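Side-chain contacts in putative fimbrium tip subunit Fim1C (Bacteroides ovatus, PDB 4EPS), which is probably a component of the fimbrium tip, at the end of filamentous cell-surface appendages that mediate adhesion and biofilm formation: residues S208-A213 against E217-R222; A244-M247 against Y252-F255. One frame throughout, in Å; residues are numbered along the deposited sequence. Where two conformers were deposited one is given.

Interaction 1 (S208-A213 against E217-R222)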
loop_
_atom_site.group_PDB
_atom_site.type_symbol
_atom_site.label_atom_id
_atom_site.label_comp_id
_atom_site.label_asym_id
_atom_site.label_seq_id
_atom_site.Cartn_x
_atom_site.Cartn_y
_atom_site.Cartn_z
ATOM N N SER A 208 -11.788 34.925 16.765
ATOM C CA SER A 208 -12.585 33.693 16.708
ATOM C C SER A 208 -13.319 33.553 15.370
ATOM O O SER A 208 -14.479 33.955 15.251
ATOM C CB SER A 208 -13.563 33.642 17.883
ATOM O OG SER A 208 -12.879 33.881 19.101
ATOM N N PRO A 209 -12.639 33.003 14.344
ATOM C CA PRO A 209 -13.301 32.832 13.043
ATOM C C PRO A 209 -14.330 31.726 13.075
ATOM O O PRO A 209 -14.384 30.937 14.026
ATOM C CB PRO A 209 -12.158 32.470 12.074
ATOM C CG PRO A 209 -11.004 32.096 12.917
ATOM C CD PRO A 209 -11.273 32.431 14.351
ATOM N N TYR A 210 -15.123 31.653 12.026
ATOM C CA TYR A 210 -16.106 30.594 11.887
ATOM C C TYR A 210 -15.414 29.356 11.356
ATOM O O TYR A 210 -14.717 29.441 10.345
ATOM C CB TYR A 210 -17.257 31.027 10.961
ATOM C CG TYR A 210 -18.263 29.917 10.748
ATOM C CD1 TYR A 210 -19.159 29.562 11.751
ATOM C CD2 TYR A 210 -18.260 29.163 9.581
ATOM C CE1 TYR A 210 -20.021 28.479 11.603
ATOM C CE2 TYR A 210 -19.131 28.084 9.413
ATOM C CZ TYR A 210 -20.020 27.755 10.423
ATOM O OH TYR A 210 -20.893 26.703 10.268
ATOM N N TYR A 211 -15.591 28.198 12.029
ATOM C CA TYR A 211 -14.981 26.968 11.532
ATOM C C TYR A 211 -16.021 26.156 10.762
ATOM O O TYR A 211 -17.047 25.758 11.323
ATOM C CB TYR A 211 -14.368 26.119 12.668
ATOM C CG TYR A 211 -13.798 24.807 12.175
ATOM C CD1 TYR A 211 -12.730 24.778 11.275
ATOM C CD2 TYR A 211 -14.359 23.590 12.565
ATOM C CE1 TYR A 211 -12.216 23.571 10.798
ATOM C CE2 TYR A 211 -13.859 22.376 12.086
ATOM C CZ TYR A 211 -12.786 22.370 11.209
ATOM O OH TYR A 211 -12.322 21.173 10.720
ATOM N N ASP A 212 -15.750 25.905 9.489
ATOM C CA ASP A 212 -16.621 25.090 8.636
ATOM C C ASP A 212 -16.126 23.675 8.746
ATOM O O ASP A 212 -15.128 23.330 8.125
ATOM C CB ASP A 212 -16.616 25.586 7.178
ATOM C CG ASP A 212 -17.618 24.866 6.266
ATOM O OD1 ASP A 212 -17.986 23.708 6.568
ATOM O OD2 ASP A 212 -18.014 25.450 5.256
ATOM N N ALA A 213 -16.798 22.862 9.558
ATOM C CA ALA A 213 -16.367 21.481 9.808
ATOM C C ALA A 213 -16.483 20.577 8.576
ATOM O O ALA A 213 -15.673 19.653 8.436
ATOM C CB ALA A 213 -17.143 20.891 10.979
ATOM N N GLU A 217 -12.259 24.375 7.044
ATOM C CA GLU A 217 -11.607 25.651 6.756
ATOM C C GLU A 217 -12.200 26.698 7.681
ATOM O O GLU A 217 -13.319 26.510 8.203
ATOM C CB GLU A 217 -11.732 26.036 5.248
ATOM C CG GLU A 217 -13.120 26.414 4.799
ATOM C CD GLU A 217 -13.317 26.684 3.317
ATOM O OE1 GLU A 217 -12.435 26.332 2.502
ATOM O OE2 GLU A 217 -14.386 27.235 2.975
ATOM N N TYR A 218 -11.443 27.781 7.906
ATOM C CA TYR A 218 -11.865 28.877 8.780
ATOM C C TYR A 218 -12.225 30.072 7.943
ATOM O O TYR A 218 -11.516 30.353 6.970
ATOM C CB TYR A 218 -10.756 29.272 9.767
ATOM C CG TYR A 218 -10.375 28.161 10.721
ATOM C CD1 TYR A 218 -9.502 27.149 10.327
ATOM C CD2 TYR A 218 -10.923 28.094 12.004
ATOM C CE1 TYR A 218 -9.134 26.127 11.209
ATOM C CE2 TYR A 218 -10.565 27.072 12.891
ATOM C CZ TYR A 218 -9.671 26.096 12.485
ATOM O OH TYR A 218 -9.327 25.067 13.326
ATOM N N ARG A 219 -13.300 30.772 8.314
ATOM C CA ARG A 219 -13.792 31.956 7.583
ATOM C C ARG A 219 -13.949 33.112 8.528
ATOM O O ARG A 219 -14.393 32.938 9.661
ATOM C CB ARG A 219 -15.121 31.644 6.856
ATOM C CG ARG A 219 -14.931 30.544 5.807
ATOM C CD ARG A 219 -15.987 30.523 4.722
ATOM N NE ARG A 219 -17.260 29.955 5.167
ATOM C CZ ARG A 219 -17.606 28.673 5.063
ATOM N NH1 ARG A 219 -16.756 27.782 4.544
ATOM N NH2 ARG A 219 -18.790 28.266 5.490
ATOM N N LEU A 220 -13.555 34.305 8.084
ATOM C CA LEU A 220 -13.642 35.488 8.916
ATOM C C LEU A 220 -13.999 36.685 8.068
ATOM O O LEU A 220 -13.237 37.025 7.162
ATOM C CB LEU A 220 -12.283 35.729 9.621
ATOM C CG LEU A 220 -12.214 36.930 10.562
ATOM C CD1 LEU A 220 -12.946 36.616 11.885
ATOM C CD2 LEU A 220 -10.773 37.259 10.873
ATOM N N LEU A 221 -15.127 37.332 8.368
ATOM C CA LEU A 221 -15.488 38.574 7.682
ATOM C C LEU A 221 -14.561 39.702 8.130
ATOM O O LEU A 221 -14.239 39.793 9.324
ATOM C CB LEU A 221 -16.948 38.971 7.964
ATOM C CG LEU A 221 -18.004 37.988 7.459
ATOM C CD1 LEU A 221 -19.308 38.194 8.226
ATOM C CD2 LEU A 221 -18.208 38.116 5.948
ATOM N N ARG A 222 -14.112 40.541 7.165
ATOM C CA ARG A 222 -13.219 41.685 7.399
ATOM C C ARG A 222 -13.731 42.899 6.650
ATOM O O ARG A 222 -14.426 42.760 5.641
ATOM C CB ARG A 222 -11.770 41.372 6.938
ATOM C CG ARG A 222 -11.090 40.146 7.639
ATOM C CD ARG A 222 -10.766 40.395 9.100
ATOM N NE ARG A 222 -9.809 41.493 9.288
ATOM C CZ ARG A 222 -9.690 42.215 10.398
ATOM N NH1 ARG A 222 -10.498 41.998 11.433
ATOM N NH2 ARG A 222 -8.779 43.180 10.473
#
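D212 and R219 meet across two antiparallel strands with their flat groups nearly perpendicular, the carboxylate and guanidinium planes 83° apart. Both terminal nitrogens of R219 converge end-on upon a single oxygen. R219 NH1 reaches D212 OD2 at 2.7 Å along the anti lone pair, while NH2 comes to it from above the carboxylate plane. On its own strand, NH1 of R219 also bonds E217 OE2 at 2.9 Å, an oxygen shared with K215. A bend at chi3 of R219 (-76°) turns the guanidinium back toward D212 and leaves R219 NH2 3.9 Å from Y210 CE2. An alanine in place of R219 would remove the cation linking D212 to E217 and is likely to leave two nearby carboxylates with less compensation of their charge. On the opposite face Y211 and Y218 pack together: Y211 lays CD1 over one face of the Y218 ring, 3.5 Å from Y218 CZ, the planes inclined at 44°. P209 CG touches Y218 CD2, 4.1 Å away, and F196 meets the Y218 ring edge-to-face. Paired backbone bonds at Y210–R219 and D212–E217 bracket the non-hydrogen-bonded pair Y211–Y218, with successive residues facing opposite sides of the sheet, as in an antiparallel beta hairpin.

Interaction 2 (A244-M247 against Y252-F255)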
loop_
_atom_site.group_PDB
_atom_site.type_symbol
_atom_site.label_atom_id
_atom_site.label_comp_id
_atom_site.label_asym_id
_atom_site.label_seq_id
_atom_site.Cartn_x
_atom_site.Cartn_y
_atom_site.Cartn_z
ATOM N N ALA A 244 -3.417 42.670 3.581
ATOM C CA ALA A 244 -3.258 43.951 2.859
ATOM C C ALA A 244 -3.412 43.759 1.351
ATOM O O ALA A 244 -2.833 42.834 0.791
ATOM C CB ALA A 244 -1.900 44.567 3.174
ATOM N N GLU A 245 -4.221 44.611 0.721
ATOM C CA GLU A 245 -4.528 44.678 -0.731
ATOM C C GLU A 245 -5.390 43.518 -1.227
ATOM O O GLU A 245 -5.682 43.451 -2.424
ATOM C CB GLU A 245 -3.239 44.757 -1.603
ATOM C CG GLU A 245 -2.155 45.686 -1.058
ATOM C CD GLU A 245 -2.566 47.124 -0.804
ATOM O OE1 GLU A 245 -3.652 47.524 -1.273
ATOM O OE2 GLU A 245 -1.765 47.872 -0.198
ATOM N N LYS A 246 -5.811 42.615 -0.330
ATOM C CA LYS A 246 -6.571 41.450 -0.782
ATOM C C LYS A 246 -8.014 41.476 -0.270
ATOM O O LYS A 246 -8.749 40.512 -0.495
ATOM C CB LYS A 246 -5.854 40.155 -0.333
ATOM C CG LYS A 246 -4.418 40.062 -0.853
ATOM C CD LYS A 246 -3.599 39.053 -0.087
ATOM C CE LYS A 246 -2.114 39.311 -0.230
ATOM N NZ LYS A 246 -1.331 38.354 0.594
HETATM N N MSE A 247 -8.412 42.561 0.417
HETATM C CA MSE A 247 -9.733 42.671 1.057
HETATM C C MSE A 247 -10.706 43.497 0.209
HETATM O O MSE A 247 -10.939 44.676 0.482
HETATM C CB MSE A 247 -9.580 43.252 2.471
HETATM C CG MSE A 247 -8.653 42.414 3.363
HETATM SE SE MSE A 247 -9.584 40.799 3.999
HETATM C CE MSE A 247 -8.976 39.486 2.674
ATOM N N TYR A 252 -13.548 37.081 -1.564
ATOM C CA TYR A 252 -12.760 36.391 -0.553
ATOM C C TYR A 252 -11.328 36.139 -1.026
ATOM O O TYR A 252 -11.056 36.000 -2.227
ATOM C CB TYR A 252 -13.417 35.040 -0.140
ATOM C CG TYR A 252 -13.333 33.930 -1.164
ATOM C CD1 TYR A 252 -12.206 33.112 -1.245
ATOM C CD2 TYR A 252 -14.412 33.640 -1.993
ATOM C CE1 TYR A 252 -12.134 32.067 -2.170
ATOM C CE2 TYR A 252 -14.370 32.572 -2.891
ATOM C CZ TYR A 252 -13.222 31.799 -2.986
ATOM O OH TYR A 252 -13.188 30.761 -3.876
ATOM N N LYS A 253 -10.449 36.000 -0.059
ATOM C CA LYS A 253 -9.062 35.628 -0.278
ATOM C C LYS A 253 -8.851 34.345 0.508
ATOM O O LYS A 253 -9.060 34.345 1.731
ATOM C CB LYS A 253 -8.111 36.754 0.168
ATOM C CG LYS A 253 -6.628 36.337 0.282
ATOM C CD LYS A 253 -5.992 35.833 -1.005
ATOM C CE LYS A 253 -4.648 35.213 -0.686
ATOM N NZ LYS A 253 -4.032 34.543 -1.867
ATOM N N ARG A 254 -8.457 33.273 -0.181
ATOM C CA ARG A 254 -8.198 31.996 0.478
ATOM C C ARG A 254 -6.700 31.811 0.682
ATOM O O ARG A 254 -5.929 31.860 -0.276
ATOM C CB ARG A 254 -8.795 30.808 -0.296
ATOM C CG ARG A 254 -8.536 29.460 0.392
ATOM C CD ARG A 254 -9.125 28.287 -0.380
ATOM N NE ARG A 254 -10.471 27.927 0.083
ATOM C CZ ARG A 254 -11.581 28.054 -0.642
ATOM N NH1 ARG A 254 -11.524 28.534 -1.880
ATOM N NH2 ARG A 254 -12.753 27.695 -0.140
ATOM N N PHE A 255 -6.298 31.610 1.931
ATOM C CA PHE A 255 -4.896 31.362 2.280
ATOM C C PHE A 255 -4.729 29.858 2.482
ATOM O O PHE A 255 -5.316 29.313 3.417
ATOM C CB PHE A 255 -4.509 32.106 3.554
ATOM C CG PHE A 255 -4.559 33.608 3.443
ATOM C CD1 PHE A 255 -3.445 34.329 3.009
ATOM C CD2 PHE A 255 -5.712 34.309 3.787
ATOM C CE1 PHE A 255 -3.475 35.727 2.935
ATOM C CE2 PHE A 255 -5.738 35.716 3.726
ATOM C CZ PHE A 255 -4.620 36.411 3.299
#
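K246 and K253 meet through their aliphatic stems, and the close part of this small contact runs along these methylene chains and M247. CB of K246 rests 3.9 Å from CG of K253, and farther along the chains CD of K246 approaches CE of K253 at 4.0 Å. On the buried side M247, a selenomethionine in the crystal, adds its methyl. Its CB is directed away from the strand, but bends at chi2 (-77°) and chi3 (96°) swing the terminal methyl back, bringing M247 CE to 3.8 Å from K253 CB. The two side chains cross at about a right angle, and the residue is buried, packed also on S160 and V162 of strand 148-174. K253 is thus touched by a methyl at CB and by a methylene chain farther out. Within its own strand K253 also packs on F255, its CG lying 3.5 Å above one face of the F255 ring, offset toward the rim. The pairing joins a loop to a strand, with no hydrogen bond between the two: residues 244-247 belong to the connection that leaves strand 237-242 and leads into strand 251-256 of the fimbrillin-like region. K253 itself is fixed by backbone bonds to L161 and V163, so the loop leans on a strand already held in its sheet. Only at the ammonium ends do the partly exposed lysines diverge and the fit become looser. The charged groups do not touch, K246 NZ standing 5.3 Å from K253 NZ, and such like charges would be expected to discourage closer approach. K246 NZ instead donates to the backbone oxygen of D242, at the end of the preceding strand, while approaching the edge of the F255 ring at 4.1 Å from F255 CE1.

Overall arrangement
The two interactions come in series along the chain, the 208-222 hairpin closing before the loop of 244-247 and strand 251-256 begin, and they lie about 14 Å apart, centre to centre, within the fimbrillin-like region. Strand 148-174 joins them, pairing antiparallel with 217-222 and parallel with 251-256, so residues distant in sequence flank the same long strand. Two direct links bridge the contacts: E217 OE1 forms a salt bridge with R254 NH2 at 3.0 Å, and R222 CB packs 3.7 Å from M247 SE. A local hairpin and a loop-to-strand contact of this probable tip subunit are thereby both anchored to strand 148-174.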